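Local coordinates for uncharacterized protein VP1736 (Vibrio parahaemolyticus, PDB 3LXQ) that is of unknown function but belongs to the sulfatase family of the alkaline phosphatase clan, at residues S95-F100 and D305-R309; Y127-R132 and A378-D383. All coordinates share one frame; numbering follows the deposited sequence.

Interaction 1: S95-F100 and D305-R309; sequences SLGAQF and DHDAR
D307 OD1 is gripped from across the contact and from within its own loop. The straighter bond comes from Q99 NE2, 2.8 Å from D307 OD1, on the syn side of the carboxylate and 22° out of its plane. The two side chains cross at about a right angle, with the amide and carboxylate planes 70° apart. Q99 gets there with CG set between its backbone N and carbonyl carbon (chi1 69°) and an extended chain that runs over one face of the F100 ring, where CG sits above the ring centre. A weak bond from the backbone N of A308 also reaches D307 OD1, and H320 holds the other carboxylate oxygen, so both ends of the group are tied. The same D307 OD1 lies 3.1 Å from G97 CA, where the two backbones come close.

The F100 ring meets A308 with its edge, CE2 lying 3.6 Å from A308 CB. Farther back, S95 N gives D305 OD1 a 2.8 Å bond, also on the syn side. H306 is fixed in rotation by its ND1, which donates almost straight to D307 O at 2.7 Å, while S133 OG bonds both H306 NE2 and D305 OD2. S95 OG packs against H306 CE1, 3.2 Å away. These loops follow the neighbouring parallel strands 87-93 and 298-304, and the placing of D305, H306 and D307 just after a central strand is consistent with the alkaline phosphatase-type fold of the sulfatase family.

Interaction 2: Y127-R132 and A378-D383; sequences YATGTR and AMMQYD
Y127 and the selenomethionine M380 lie side by side and point the same way, making a Met-aromatic contact: M380 SE comes 4.0 Å from Y127 CD2, obliquely to the ring, 46° off its normal. M380 reaches it by starting with CG between backbone N and carbonyl carbon (chi1 55°) and then bending at the next two torsions. The methyl of A378 fills in beside the same tyrosine, its CB 3.8 Å from Y127 CB.

In the middle the backbones meet. Q381 N donates to T129 O at 2.8 Å, from above the carbonyl plane, and T129 CA makes a CA-H...O contact with M379 O. T131 turns its methyl to the edge of the Y382 ring, T131 CG2 standing 3.9 Å from Y382 CD1; with CG2 anti to the carbonyl carbon, OG1 takes the place between N and C (chi1 61°). Y382 OH bonds V310 O and A313 N.

At the far end R132 stretches out from CG to NE and forms a salt bridge with D383, both being exposed. R132 NH1 lies 3.3 Å from D383 OD1, which it meets nearly along that oxygen's C-O axis, while the bond from NH2 is weak. Q381 bends back at chi2, and its NE2 bonds both D383 O and Y45 OH.

Strand 377-382 is an outer strand of the five-stranded antiparallel sheet, paired with 385-390; here its other side faces the loop leading from strand 121-127 into helix 133-141, with R132 at the N-cap position.

In the fold
The centres of interactions 1 and 2 lie about 11 Å apart, and the two sites touch: H306 ND1 comes 3.2 Å from T131 O, and R309 NH2 comes 3.2 Å from R132 NH2, two like charges close together. Along the chain the segments alternate, in the order 95-100, 127-132, 305-309, 378-383. Interaction 1 joins two loops at strand ends of the large mixed sheet. Interaction 2 runs from a loop of that sheet to the edge of the five-stranded antiparallel sheet nearer the C-terminus. Together they link loops at the strand ends of the large mixed sheet to the edge strand 377-382 of the smaller sheet.

Interaction 1: S95-F100 and D305-R309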
loop_
_atom_site.group_PDB
_atom_site.type_symbol
_atom_site.label_atom_id
_atom_site.label_comp_id
_atom_site.label_asym_id
_atom_site.label_seq_id
_atom_site.Cartn_x
_atom_site.Cartn_y
_atom_site.Cartn_z
ATOM N N SER A 95 -8.861 3.828 4.807
ATOM C CA SER A 95 -9.137 3.324 6.164
ATOM C C SER A 95 -9.753 1.926 6.245
ATOM O O SER A 95 -10.309 1.556 7.278
ATOM C CB SER A 95 -9.976 4.328 6.956
ATOM O OG SER A 95 -9.248 5.518 7.158
ATOM N N LEU A 96 -9.611 1.133 5.179
ATOM C CA LEU A 96 -10.197 -0.204 5.151
ATOM C C LEU A 96 -9.345 -1.220 5.933
ATOM O O LEU A 96 -8.631 -2.020 5.357
ATOM C CB LEU A 96 -10.437 -0.661 3.710
ATOM C CG LEU A 96 -11.309 -1.914 3.517
ATOM C CD1 LEU A 96 -12.716 -1.660 3.951
ATOM C CD2 LEU A 96 -11.289 -2.400 2.061
ATOM N N GLY A 97 -9.425 -1.170 7.258
ATOM C CA GLY A 97 -8.724 -2.132 8.095
ATOM C C GLY A 97 -9.368 -3.499 8.037
ATOM O O GLY A 97 -10.544 -3.631 7.668
ATOM N N ALA A 98 -8.598 -4.515 8.422
ATOM C CA ALA A 98 -9.060 -5.903 8.436
ATOM C C ALA A 98 -10.219 -6.128 9.395
ATOM O O ALA A 98 -11.011 -7.061 9.199
ATOM C CB ALA A 98 -7.899 -6.856 8.786
ATOM N N GLN A 99 -10.294 -5.292 10.437
ATOM C CA GLN A 99 -11.392 -5.326 11.406
ATOM C C GLN A 99 -12.767 -5.132 10.747
ATOM O O GLN A 99 -13.792 -5.551 11.297
ATOM C CB GLN A 99 -11.167 -4.309 12.539
ATOM C CG GLN A 99 -11.275 -2.831 12.125
ATOM C CD GLN A 99 -11.074 -1.847 13.283
ATOM O OE1 GLN A 99 -11.519 -2.078 14.403
ATOM N NE2 GLN A 99 -10.407 -0.737 13.000
ATOM N N PHE A 100 -12.777 -4.508 9.571
ATOM C CA PHE A 100 -14.011 -4.252 8.831
ATOM C C PHE A 100 -14.238 -5.250 7.697
ATOM O O PHE A 100 -15.163 -5.077 6.900
ATOM C CB PHE A 100 -14.024 -2.834 8.242
ATOM C CG PHE A 100 -13.729 -1.744 9.239
ATOM C CD1 PHE A 100 -14.627 -1.449 10.267
ATOM C CD2 PHE A 100 -12.556 -0.988 9.132
ATOM C CE1 PHE A 100 -14.354 -0.428 11.192
ATOM C CE2 PHE A 100 -12.271 0.038 10.052
ATOM C CZ PHE A 100 -13.178 0.315 11.087
ATOM N N ASP A 305 -5.039 1.810 2.593
ATOM C CA ASP A 305 -3.900 2.682 2.877
ATOM C C ASP A 305 -3.434 2.512 4.324
ATOM O O ASP A 305 -2.272 2.769 4.632
ATOM C CB ASP A 305 -4.216 4.149 2.541
ATOM C CG ASP A 305 -5.416 4.693 3.304
ATOM O OD1 ASP A 305 -6.164 3.919 3.944
ATOM O OD2 ASP A 305 -5.602 5.924 3.269
ATOM N N HIS A 306 -4.351 2.062 5.185
ATOM C CA HIS A 306 -4.111 1.804 6.615
ATOM C C HIS A 306 -5.437 1.370 7.260
ATOM O O HIS A 306 -6.493 1.469 6.646
ATOM C CB HIS A 306 -3.593 3.056 7.334
ATOM C CG HIS A 306 -4.434 4.274 7.094
ATOM N ND1 HIS A 306 -5.536 4.587 7.864
ATOM C CD2 HIS A 306 -4.348 5.241 6.154
ATOM C CE1 HIS A 306 -6.081 5.703 7.417
ATOM N NE2 HIS A 306 -5.378 6.122 6.381
ATOM N N ASP A 307 -5.380 0.905 8.497
ATOM C CA ASP A 307 -6.588 0.618 9.270
ATOM C C ASP A 307 -7.132 1.948 9.786
ATOM O O ASP A 307 -6.400 2.946 9.831
ATOM C CB ASP A 307 -6.236 -0.299 10.444
ATOM C CG ASP A 307 -7.449 -0.792 11.231
ATOM O OD1 ASP A 307 -8.617 -0.650 10.791
ATOM O OD2 ASP A 307 -7.211 -1.348 12.320
ATOM N N ALA A 308 -8.407 1.972 10.163
ATOM C CA ALA A 308 -8.938 3.112 10.896
ATOM C C ALA A 308 -8.026 3.370 12.097
ATOM O O ALA A 308 -7.702 2.453 12.853
ATOM C CB ALA A 308 -10.358 2.847 11.350
ATOM N N ARG A 309 -7.607 4.622 12.249
ATOM C CA ARG A 309 -6.712 5.046 13.323
ATOM C C ARG A 309 -7.160 4.578 14.719
ATOM O O ARG A 309 -8.336 4.602 15.047
ATOM C CB ARG A 309 -6.629 6.571 13.307
ATOM C CG ARG A 309 -5.318 7.154 13.827
ATOM C CD ARG A 309 -4.485 7.712 12.675
ATOM N NE ARG A 309 -3.561 8.740 13.154
ATOM C CZ ARG A 309 -3.638 10.037 12.854
ATOM N NH1 ARG A 309 -4.588 10.504 12.041
ATOM N NH2 ARG A 309 -2.739 10.870 13.356
#

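Interaction 2: Y127-R132 and A378-D383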
loop_
_atom_site.group_PDB
_atom_site.type_symbol
_atom_site.label_atom_id
_atom_site.label_comp_id
_atom_site.label_asym_id
_atom_site.label_seq_id
_atom_site.Cartn_x
_atom_site.Cartn_y
_atom_site.Cartn_z
ATOM N N TYR A 127 0.245 -6.207 6.000
ATOM C CA TYR A 127 0.322 -5.087 6.944
ATOM C C TYR A 127 0.727 -3.782 6.298
ATOM O O TYR A 127 1.643 -3.736 5.467
ATOM C CB TYR A 127 1.246 -5.424 8.113
ATOM C CG TYR A 127 0.715 -6.572 8.924
ATOM C CD1 TYR A 127 0.953 -7.890 8.533
ATOM C CD2 TYR A 127 -0.059 -6.348 10.059
ATOM C CE1 TYR A 127 0.445 -8.958 9.246
ATOM C CE2 TYR A 127 -0.564 -7.416 10.792
ATOM C CZ TYR A 127 -0.305 -8.720 10.382
ATOM O OH TYR A 127 -0.825 -9.784 11.087
ATOM N N ALA A 128 0.024 -2.719 6.669
ATOM C CA ALA A 128 0.423 -1.374 6.290
ATOM C C ALA A 128 1.693 -1.037 7.065
ATOM O O ALA A 128 1.901 -1.554 8.160
ATOM C CB ALA A 128 -0.692 -0.364 6.592
ATOM N N THR A 129 2.564 -0.232 6.457
ATOM C CA THR A 129 3.751 0.288 7.139
ATOM C C THR A 129 3.414 1.483 8.036
ATOM O O THR A 129 4.204 1.852 8.920
ATOM C CB THR A 129 4.809 0.743 6.133
ATOM O OG1 THR A 129 4.234 1.747 5.303
ATOM C CG2 THR A 129 5.305 -0.424 5.259
ATOM N N GLY A 130 2.242 2.085 7.815
ATOM C CA GLY A 130 1.808 3.241 8.604
ATOM C C GLY A 130 0.352 3.300 9.026
ATOM O O GLY A 130 -0.398 2.316 8.884
ATOM N N THR A 131 -0.025 4.466 9.571
ATOM C CA THR A 131 -1.380 4.748 10.032
ATOM C C THR A 131 -2.063 5.884 9.275
ATOM O O THR A 131 -3.251 6.146 9.495
ATOM C CB THR A 131 -1.408 5.104 11.524
ATOM O OG1 THR A 131 -0.628 6.292 11.753
ATOM C CG2 THR A 131 -0.877 3.950 12.343
ATOM N N ARG A 132 -1.330 6.542 8.379
ATOM C CA ARG A 132 -1.858 7.713 7.683
ATOM C C ARG A 132 -1.956 7.472 6.190
ATOM O O ARG A 132 -1.206 6.686 5.630
ATOM C CB ARG A 132 -1.014 8.958 7.978
ATOM C CG ARG A 132 -1.034 9.399 9.469
ATOM C CD ARG A 132 0.096 10.365 9.736
ATOM N NE ARG A 132 -0.015 11.026 11.037
ATOM C CZ ARG A 132 0.575 10.608 12.156
ATOM N NH1 ARG A 132 1.329 9.506 12.168
ATOM N NH2 ARG A 132 0.410 11.296 13.274
ATOM N N ALA A 378 6.848 -7.992 8.482
ATOM C CA ALA A 378 6.113 -6.744 8.328
ATOM C C ALA A 378 6.762 -5.669 9.188
ATOM O O ALA A 378 6.985 -5.858 10.413
ATOM C CB ALA A 378 4.631 -6.925 8.740
HETATM N N MSE A 379 7.072 -4.552 8.549
HETATM C CA MSE A 379 7.489 -3.357 9.268
HETATM C C MSE A 379 6.271 -2.492 9.516
HETATM O O MSE A 379 5.475 -2.277 8.617
HETATM C CB MSE A 379 8.502 -2.551 8.447
HETATM C CG MSE A 379 9.580 -3.389 7.799
HETATM SE SE MSE A 379 10.846 -2.117 7.027
HETATM C CE MSE A 379 11.431 -3.190 5.463
HETATM N N MSE A 380 6.137 -1.971 10.726
HETATM C CA MSE A 380 5.067 -1.015 10.978
HETATM C C MSE A 380 5.448 0.119 11.927
HETATM O O MSE A 380 6.144 -0.080 12.934
HETATM C CB MSE A 380 3.731 -1.707 11.304
HETATM C CG MSE A 380 3.751 -2.672 12.435
HETATM SE SE MSE A 380 2.622 -4.264 12.169
HETATM C CE MSE A 380 4.052 -5.499 12.628
ATOM N N GLN A 381 5.040 1.326 11.538
ATOM C CA GLN A 381 5.357 2.538 12.279
ATOM C C GLN A 381 4.091 3.091 12.875
ATOM O O GLN A 381 3.168 3.453 12.145
ATOM C CB GLN A 381 5.968 3.588 11.357
ATOM C CG GLN A 381 6.548 4.792 12.076
ATOM C CD GLN A 381 7.994 4.576 12.514
ATOM O OE1 GLN A 381 8.798 4.019 11.765
ATOM N NE2 GLN A 381 8.333 5.036 13.725
ATOM N N TYR A 382 4.057 3.149 14.205
ATOM C CA TYR A 382 2.969 3.762 14.934
ATOM C C TYR A 382 3.497 5.039 15.592
ATOM O O TYR A 382 4.060 4.996 16.694
ATOM C CB TYR A 382 2.381 2.791 15.975
ATOM C CG TYR A 382 1.218 3.368 16.750
ATOM C CD1 TYR A 382 -0.033 3.528 16.142
ATOM C CD2 TYR A 382 1.358 3.757 18.087
ATOM C CE1 TYR A 382 -1.102 4.061 16.829
ATOM C CE2 TYR A 382 0.288 4.296 18.788
ATOM C CZ TYR A 382 -0.940 4.443 18.149
ATOM O OH TYR A 382 -2.018 4.963 18.806
ATOM N N ASP A 383 3.326 6.168 14.900
ATOM C CA ASP A 383 3.909 7.454 15.337
ATOM C C ASP A 383 5.441 7.355 15.486
ATOM O O ASP A 383 6.154 7.190 14.498
ATOM C CB ASP A 383 3.233 7.953 16.637
ATOM C CG ASP A 383 1.748 8.262 16.445
ATOM O OD1 ASP A 383 1.357 8.637 15.316
ATOM O OD2 ASP A 383 0.972 8.143 17.425
#